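Local coordinates for protein fusolin (Anomala cuprea entomopoxvirus, PDB 4YN1) that crystallises in vivo as viral spindles that enhance virulence, and probably acts on chitin through a lytic polysaccharide monooxygenase-like domain, at residues D31-K44 with D107-P119. Sequence-based numbering, arbitrary orientation.
With EDO (1,2-ethanediol), chain D.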
ATOM      1  N   ASP A  31      12.845   6.982   6.778  1.00 15.65           N
ATOM      2  CA  ASP A  31      12.054   7.526   5.679  1.00 14.20           C
ATOM      3  C   ASP A  31      11.166   8.619   6.174  1.00 15.77           C
ATOM      4  O   ASP A  31      10.406   8.398   7.107  1.00 13.05           O
ATOM      5  CB  ASP A  31      11.214   6.444   5.037  1.00 16.58           C
ATOM      6  CG  ASP A  31      10.477   6.936   3.829  1.00 22.94           C
ATOM      7  OD1 ASP A  31      11.140   7.185   2.794  1.00 20.78           O
ATOM      8  OD2 ASP A  31       9.232   7.015   3.890  1.00 25.76           O
ATOM      9  N   PRO A  32      11.169   9.786   5.495  1.00 15.57           N
ATOM     10  CA  PRO A  32      10.310  10.902   5.929  1.00 13.98           C
ATOM     11  C   PRO A  32       8.818  10.583   5.988  1.00 13.73           C
ATOM     12  O   PRO A  32       8.134  11.037   6.904  1.00 11.76           O
ATOM     13  CB  PRO A  32      10.579  11.974   4.859  1.00 16.65           C
ATOM     14  CG  PRO A  32      11.934  11.689   4.407  1.00 20.61           C
ATOM     15  CD  PRO A  32      12.066  10.207   4.407  1.00 15.56           C
ATOM     16  N   MET A  33       8.296   9.792   5.043  1.00 11.74           N
ATOM     17  CA  MET A  33       6.857   9.513   5.059  1.00 10.19           C
ATOM     18  C   MET A  33       6.530   8.490   6.141  1.00 10.52           C
ATOM     19  O   MET A  33       5.553   8.669   6.847  1.00 10.69           O
ATOM     20  CB  MET A  33       6.343   9.043   3.679  1.00 12.04           C
ATOM     21  CG  MET A  33       6.296  10.123   2.661  1.00 14.10           C
ATOM     22  SD  MET A  33       5.277  11.536   3.053  1.00 15.32           S
ATOM     23  CE  MET A  33       3.629  10.802   3.087  1.00 13.01           C
ATOM     24  N   CYS A  34       7.367   7.463   6.333  1.00 11.37           N
ATOM     25  CA  CYS A  34       7.133   6.516   7.434  1.00 11.16           C
ATOM     26  C   CYS A  34       7.195   7.246   8.773  1.00 11.97           C
ATOM     27  O   CYS A  34       6.394   6.970   9.694  1.00 10.34           O
ATOM     28  CB  CYS A  34       8.124   5.362   7.408  1.00 12.67           C
ATOM     29  SG  CYS A  34       7.951   4.277   5.973  1.00 16.20           S
ATOM     30  N   ARG A  35       8.146   8.176   8.882  1.00  9.75           N
ATOM     31  CA  ARG A  35       8.310   8.971  10.124  1.00  9.97           C
ATOM     32  C   ARG A  35       7.091   9.827  10.380  1.00 14.25           C
ATOM     33  O   ARG A  35       6.589   9.880  11.505  1.00 11.78           O
ATOM     34  CB  ARG A  35       9.598   9.819  10.061  1.00  9.69           C
ATOM     35  CG  ARG A  35       9.916  10.472  11.384  1.00 17.98           C
ATOM     36  CD  ARG A  35      11.333  11.076  11.405  1.00 18.57           C
ATOM     37  NE  ARG A  35      11.530  12.109  10.367  1.00 20.99           N
ATOM     38  CZ  ARG A  35      12.271  12.004   9.262  1.00 28.27           C
ATOM     39  NH1 ARG A  35      12.927  10.881   8.988  1.00 23.57           N
ATOM     40  NH2 ARG A  35      12.376  13.030   8.428  1.00 27.99           N
ATOM     41  N   ALA A  36       6.554  10.439   9.316  1.00 13.84           N
ATOM     42  CA  ALA A  36       5.324  11.218   9.423  1.00 13.11           C
ATOM     43  C   ALA A  36       4.129  10.362   9.849  1.00 14.04           C
ATOM     44  O   ALA A  36       3.334  10.790  10.689  1.00 12.26           O
ATOM     45  CB  ALA A  36       5.035  11.916   8.106  1.00 14.27           C
ATOM     46  N   ALA A  37       4.001   9.154   9.306  1.00 11.12           N
ATOM     47  CA  ALA A  37       2.947   8.223   9.709  1.00 10.50           C
ATOM     48  C   ALA A  37       3.016   7.931  11.196  1.00 13.27           C
ATOM     49  O   ALA A  37       2.010   8.009  11.885  1.00 14.24           O
ATOM     50  CB  ALA A  37       3.046   6.931   8.932  1.00 11.10           C
ATOM     51  N   TYR A  38       4.197   7.576  11.678  1.00 10.93           N
ATOM     52  CA  TYR A  38       4.422   7.250  13.090  1.00 11.03           C
ATOM     53  C   TYR A  38       4.064   8.452  13.974  1.00 14.62           C
ATOM     54  O   TYR A  38       3.282   8.354  14.924  1.00 14.26           O
ATOM     55  CB  TYR A  38       5.889   6.899  13.277  1.00 11.36           C
ATOM     56  CG  TYR A  38       6.225   6.510  14.692  1.00 12.79           C
ATOM     57  CD1 TYR A  38       6.505   7.474  15.655  1.00 14.74           C
ATOM     58  CD2 TYR A  38       6.292   5.179  15.069  1.00 14.11           C
ATOM     59  CE1 TYR A  38       6.799   7.114  16.972  1.00 16.31           C
ATOM     60  CE2 TYR A  38       6.675   4.810  16.356  1.00 16.10           C
ATOM     61  CZ  TYR A  38       6.883   5.779  17.318  1.00 21.28           C
ATOM     62  OH  TYR A  38       7.190   5.373  18.600  1.00 20.56           O
ATOM     63  N   GLN A  39       4.634   9.598  13.614  1.00 13.22           N
ATOM     64  CA  GLN A  39       4.451  10.816  14.371  1.00 14.54           C
ATOM     65  C   GLN A  39       3.030  11.305  14.393  1.00 17.60           C
ATOM     66  O   GLN A  39       2.595  11.820  15.411  1.00 15.75           O
ATOM     67  CB  GLN A  39       5.443  11.869  13.928  1.00 15.66           C
ATOM     68  CG  GLN A  39       6.836  11.472  14.382  1.00 22.42           C
ATOM     69  CD  GLN A  39       7.910  12.441  14.001  1.00 31.97           C
ATOM     70  OE1 GLN A  39       7.749  13.257  13.093  1.00 22.32           O
ATOM     71  NE2 GLN A  39       9.063  12.316  14.648  1.00 24.25           N
ATOM     72  N   TYR A  40       2.275  11.037  13.334  1.00 15.07           N
ATOM     73  CA  TYR A  40       0.861  11.384  13.277  1.00 14.46           C
ATOM     74  C   TYR A  40       0.093  10.644  14.375  1.00 16.64           C
ATOM     75  O   TYR A  40      -0.716  11.233  15.111  1.00 15.36           O
ATOM     76  CB  TYR A  40       0.311  11.009  11.884  1.00 14.82           C
ATOM     77  CG  TYR A  40      -1.152  11.287  11.707  1.00 16.33           C
ATOM     78  CD1 TYR A  40      -1.591  12.536  11.279  1.00 19.21           C
ATOM     79  CD2 TYR A  40      -2.109  10.344  12.058  1.00 16.92           C
ATOM     80  CE1 TYR A  40      -2.938  12.838  11.204  1.00 17.60           C
ATOM     81  CE2 TYR A  40      -3.469  10.625  11.951  1.00 17.89           C
ATOM     82  CZ  TYR A  40      -3.877  11.889  11.549  1.00 22.32           C
ATOM     83  OH  TYR A  40      -5.202  12.213  11.471  1.00 25.15           O
ATOM     84  N   VAL A  41       0.312   9.344  14.465  1.00 13.62           N
ATOM     85  CA  VAL A  41      -0.395   8.540  15.475  1.00 12.84           C
ATOM     86  C   VAL A  41       0.092   8.907  16.876  1.00 15.87           C
ATOM     87  O   VAL A  41      -0.709   9.031  17.802  1.00 16.03           O
ATOM     88  CB  VAL A  41      -0.246   7.030  15.175  1.00 13.76           C
ATOM     89  CG1 VAL A  41      -0.805   6.181  16.314  1.00 15.31           C
ATOM     90  CG2 VAL A  41      -0.951   6.706  13.868  1.00 11.88           C
ATOM     91  N   PHE A  42       1.395   9.067  17.015  1.00 14.43           N
ATOM     92  CA  PHE A  42       2.016   9.429  18.296  1.00 14.98           C
ATOM     93  C   PHE A  42       1.394  10.744  18.786  1.00 20.32           C
ATOM     94  O   PHE A  42       0.869  10.795  19.892  1.00 20.97           O
ATOM     95  CB  PHE A  42       3.517   9.569  18.117  1.00 16.98           C
ATOM     96  CG  PHE A  42       4.292   9.858  19.385  1.00 19.47           C
ATOM     97  CD1 PHE A  42       4.720   8.824  20.206  1.00 23.67           C
ATOM     98  CD2 PHE A  42       4.635  11.156  19.729  1.00 24.47           C
ATOM     99  CE1 PHE A  42       5.493   9.090  21.347  1.00 25.70           C
ATOM    100  CE2 PHE A  42       5.353  11.423  20.902  1.00 28.03           C
ATOM    101  CZ  PHE A  42       5.769  10.393  21.703  1.00 25.46           C
ATOM    102  N   ASN A  43       1.379  11.782  17.922  1.00 18.51           N
ATOM    103  CA  ASN A  43       0.775  13.072  18.276  1.00 19.31           C
ATOM    104  C   ASN A  43      -0.744  13.026  18.448  1.00 22.13           C
ATOM    105  O   ASN A  43      -1.283  13.775  19.273  1.00 21.65           O
ATOM    106  CB  ASN A  43       1.172  14.147  17.274  1.00 18.32           C
ATOM    107  CG  ASN A  43       2.605  14.525  17.392  1.00 31.59           C
ATOM    108  OD1 ASN A  43       3.288  14.175  18.346  1.00 22.85           O
ATOM    109  ND2 ASN A  43       3.101  15.233  16.421  1.00 26.36           N
ATOM    110  N   LYS A  44      -1.437  12.132  17.752  1.00 17.37           N
ATOM    111  CA  LYS A  44      -2.884  11.970  17.931  1.00 18.16           C
ATOM    112  C   LYS A  44      -3.160  11.434  19.346  1.00 22.03           C
ATOM    113  O   LYS A  44      -4.049  11.945  20.033  1.00 19.81           O
ATOM    114  CB  LYS A  44      -3.461  11.006  16.890  1.00 20.75           C
ATOM    115  CG  LYS A  44      -4.965  10.838  16.879  1.00 28.49           C
ATOM    116  CD  LYS A  44      -5.374  10.037  15.635  1.00 27.59           C
ATOM    117  CE  LYS A  44      -6.779   9.503  15.689  1.00 39.14           C
ATOM    118  NZ  LYS A  44      -7.090   8.730  14.458  1.00 40.99           N
ATOM    119  N   ASP A 107      -5.006   1.843  15.924  1.00 13.63           N
ATOM    120  CA  ASP A 107      -5.070   3.012  15.054  1.00 14.85           C
ATOM    121  C   ASP A 107      -3.888   2.931  14.119  1.00 17.09           C
ATOM    122  O   ASP A 107      -2.754   3.073  14.557  1.00 17.78           O
ATOM    123  CB  ASP A 107      -5.021   4.309  15.854  1.00 17.17           C
ATOM    124  CG  ASP A 107      -5.218   5.547  15.001  1.00 25.40           C
ATOM    125  OD1 ASP A 107      -4.715   5.571  13.868  1.00 21.42           O
ATOM    126  OD2 ASP A 107      -5.805   6.517  15.495  1.00 28.14           O
ATOM    127  N   LYS A 108      -4.146   2.706  12.829  1.00 13.24           N
ATOM    128  CA  LYS A 108      -3.094   2.638  11.813  1.00 11.70           C
ATOM    129  C   LYS A 108      -3.260   3.775  10.817  1.00 15.11           C
ATOM    130  O   LYS A 108      -2.677   3.725   9.731  1.00 13.22           O
ATOM    131  CB  LYS A 108      -3.172   1.296  11.104  1.00 14.03           C
ATOM    132  CG  LYS A 108      -2.995   0.130  12.058  1.00 13.18           C
ATOM    133  CD  LYS A 108      -3.332  -1.131  11.386  1.00 14.91           C
ATOM    134  CE  LYS A 108      -2.980  -2.355  12.219  1.00 16.61           C
ATOM    135  NZ  LYS A 108      -4.187  -3.046  12.635  1.00 14.74           N
ATOM    136  N   THR A 109      -3.991   4.838  11.209  1.00 11.89           N
ATOM    137  CA  THR A 109      -4.311   5.947  10.286  1.00 12.50           C
ATOM    138  C   THR A 109      -3.143   6.777   9.783  1.00 14.39           C
ATOM    139  O   THR A 109      -3.279   7.477   8.762  1.00 13.41           O
ATOM    140  CB  THR A 109      -5.386   6.860  10.855  1.00 16.12           C
ATOM    141  OG1 THR A 109      -4.857   7.510  11.998  1.00 17.28           O
ATOM    142  CG2 THR A 109      -6.670   6.126  11.169  1.00 18.21           C
ATOM    143  N   GLY A 110      -2.007   6.685  10.451  1.00 12.70           N
ATOM    144  CA  GLY A 110      -0.809   7.354  10.013  1.00 12.16           C
ATOM    145  C   GLY A 110      -0.428   6.860   8.630  1.00 15.28           C
ATOM    146  O   GLY A 110       0.117   7.612   7.831  1.00 13.00           O
ATOM    147  N   MET A 111      -0.742   5.582   8.314  1.00 12.46           N
ATOM    148  CA  MET A 111      -0.418   5.022   6.987  1.00 12.50           C
ATOM    149  C   MET A 111      -1.306   5.551   5.863  1.00 15.39           C
ATOM    150  O   MET A 111      -1.049   5.274   4.696  1.00 15.28           O
ATOM    151  CB  MET A 111      -0.507   3.492   7.009  1.00 13.90           C
ATOM    152  CG  MET A 111       0.554   2.884   7.836  1.00 18.14           C
ATOM    153  SD  MET A 111       2.240   3.122   7.181  1.00 21.93           S
ATOM    154  CE  MET A 111       3.162   2.495   8.546  1.00 20.91           C
ATOM    155  N   ASP A 112      -2.332   6.295   6.186  1.00 11.56           N
ATOM    156  CA  ASP A 112      -3.221   6.833   5.184  1.00 13.40           C
ATOM    157  C   ASP A 112      -2.989   8.335   4.967  1.00 18.61           C
ATOM    158  O   ASP A 112      -3.807   9.004   4.328  1.00 18.32           O
ATOM    159  CB  ASP A 112      -4.658   6.546   5.617  1.00 17.70           C
ATOM    160  CG  ASP A 112      -5.648   6.406   4.491  1.00 23.21           C
ATOM    161  OD1 ASP A 112      -5.422   5.545   3.588  1.00 18.08           O
ATOM    162  OD2 ASP A 112      -6.694   7.057   4.557  1.00 33.54           O
ATOM    163  N   ILE A 113      -1.887   8.887   5.494  1.00 13.02           N
ATOM    164  CA  ILE A 113      -1.600  10.276   5.236  1.00 12.23           C
ATOM    165  C   ILE A 113      -1.285  10.444   3.714  1.00 15.37           C
ATOM    166  O   ILE A 113      -0.761   9.548   3.031  1.00 11.36           O
ATOM    167  CB  ILE A 113      -0.483  10.872   6.156  1.00 15.99           C
ATOM    168  CG1 ILE A 113       0.883  10.222   5.885  1.00 16.36           C
ATOM    169  CG2 ILE A 113      -0.891  10.847   7.639  1.00 18.71           C
ATOM    170  CD1 ILE A 113       2.024  10.799   6.587  1.00 21.73           C
ATOM    171  N   VAL A 114      -1.559  11.622   3.212  1.00 14.30           N
ATOM    172  CA  VAL A 114      -1.319  11.935   1.813  1.00 13.41           C
ATOM    173  C   VAL A 114       0.119  12.451   1.672  1.00 16.73           C
ATOM    174  O   VAL A 114       0.628  13.126   2.562  1.00 14.29           O
ATOM    175  CB  VAL A 114      -2.378  13.010   1.417  1.00 19.49           C
ATOM    176  CG1 VAL A 114      -1.963  13.805   0.202  1.00 20.42           C
ATOM    177  CG2 VAL A 114      -3.753  12.397   1.262  1.00 18.11           C
ATOM    178  N   GLY A 115       0.749  12.198   0.546  1.00 13.96           N
ATOM    179  CA  GLY A 115       2.087  12.715   0.305  1.00 14.14           C
ATOM    180  C   GLY A 115       2.914  11.822  -0.572  1.00 16.95           C
ATOM    181  O   GLY A 115       2.399  10.876  -1.151  1.00 15.84           O
ATOM    182  N   SER A 116       4.212  12.105  -0.632  1.00 13.64           N
ATOM    183  CA  SER A 116       5.171  11.460  -1.540  1.00 12.66           C
ATOM    184  C   SER A 116       5.642  10.099  -1.060  1.00 14.13           C
ATOM    185  O   SER A 116       6.827   9.862  -0.927  1.00 13.45           O
ATOM    186  CB  SER A 116       6.349  12.398  -1.782  1.00 15.87           C
ATOM    187  OG  SER A 116       7.105  12.645  -0.604  1.00 15.00           O
ATOM    188  N   TRP A 117       4.700   9.175  -0.849  1.00 12.41           N
ATOM    189  CA  TRP A 117       5.035   7.807  -0.477  1.00 11.04           C
ATOM    190  C   TRP A 117       5.934   7.178  -1.546  1.00 14.78           C
ATOM    191  O   TRP A 117       5.601   7.210  -2.737  1.00 14.07           O
ATOM    192  CB  TRP A 117       3.767   6.968  -0.305  1.00  9.54           C
ATOM    193  CG  TRP A 117       3.041   7.296   0.946  1.00 10.09           C
ATOM    194  CD1 TRP A 117       1.962   8.116   1.093  1.00 12.26           C
ATOM    195  CD2 TRP A 117       3.421   6.884   2.267  1.00 10.73           C
ATOM    196  NE1 TRP A 117       1.585   8.160   2.418  1.00 12.63           N
ATOM    197  CE2 TRP A 117       2.474   7.418   3.162  1.00 13.99           C
ATOM    198  CE3 TRP A 117       4.418   6.039   2.760  1.00 11.74           C
ATOM    199  CZ2 TRP A 117       2.463   7.078   4.518  1.00 14.05           C
ATOM    200  CZ3 TRP A 117       4.457   5.772   4.115  1.00 12.47           C
ATOM    201  CH2 TRP A 117       3.491   6.286   4.979  1.00 13.01           C
ATOM    202  N   PRO A 118       7.093   6.633  -1.155  1.00 13.48           N
ATOM    203  CA  PRO A 118       8.007   6.073  -2.147  1.00 13.49           C
ATOM    204  C   PRO A 118       7.442   4.854  -2.858  1.00 14.51           C
ATOM    205  O   PRO A 118       7.028   3.860  -2.244  1.00 13.58           O
ATOM    206  CB  PRO A 118       9.265   5.754  -1.323  1.00 16.14           C
ATOM    207  CG  PRO A 118       9.196   6.768  -0.228  1.00 22.17           C
ATOM    208  CD  PRO A 118       7.742   6.656   0.169  1.00 17.27           C
ATOM    209  N   PRO A 119       7.439   4.911  -4.195  1.00 11.14           N
ATOM    210  CA  PRO A 119       6.860   3.802  -4.945  1.00  9.98           C
ATOM    211  C   PRO A 119       7.900   2.789  -5.417  1.00 13.28           C
ATOM    212  O   PRO A 119       9.098   3.069  -5.524  1.00 12.86           O
ATOM    213  CB  PRO A 119       6.253   4.513  -6.171  1.00 10.98           C
ATOM    214  CG  PRO A 119       7.244   5.600  -6.444  1.00 15.00           C
ATOM    215  CD  PRO A 119       7.775   6.049  -5.094  1.00 11.80           C
TER
HETATM  216  C1  EDO D 405       9.793  11.221   0.313  1.00 34.66           C
HETATM  217  O1  EDO D 405       9.114  11.954   1.286  1.00 35.63           O
HETATM  218  C2  EDO D 405      10.538  10.030   0.984  1.00 35.48           C
HETATM  219  O2  EDO D 405       9.686   9.399   1.939  1.00 33.96           O
HETATM  220  O   HOH W   1      -6.990  10.103  12.051  1.00 23.26           O
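Met33 lays its side chain over the indole of Trp117, a Met-aromatic contact that joins helix 32-47 to the loop leading into strand 120-123, within the lytic polysaccharide monooxygenase-like domain of fusolin. It illustrates how a flexible thioether can fit itself to a flat ring. CB starts over the face of the six-membered ring, 3.7 Å from Trp117 CE3; CG passes near Ser116 O; SD stands farther off, above the five-membered ring. Bends at chi2 (-59°) and chi3 (-65°) then fold the chain back, bringing CE down over that ring, 3.6 Å from its centroid, as a CH-pi contact. The same methyl also meets Gly115 CA and Ile113 CD1. The indole is fixed from within its own loop, Trp117 NE1 donating to Ile113 O (2.8 Å) almost in the ring plane, while Ala37 CB reaches its edge.

Midway along the helix the backbones themselves come together: Gly110, which has no side chain, points a C-H from its CA at Ala37 O (3.4 Å), and Ala37 CA returns a more bent C-H...O contact to Gly110 O. Ile113 flanks this point, its CD1 against Ala36 CB and its CG2 over one face of the Tyr40 ring. Just before the first turn, Asp31 is the N-cap, its OD2 accepting from Cys34 N, and also pairs with Arg13; Cys34 is itself disulfide-bonded to Cys14, tying helix 32-47 to helix 10-17.

The far end is polar. Lys44, extended beyond CG, reaches Asp107 OD2 in a 2.8 Å salt bridge from its NZ, which also donates to a water bound by Tyr40 OH. The other carboxylate oxygen, Asp107 OD1, closes an Asx turn with Thr109 N. On its syn lone pair, Asp107 OD1 takes a second bond from Thr109 OG1, 2.7 Å long.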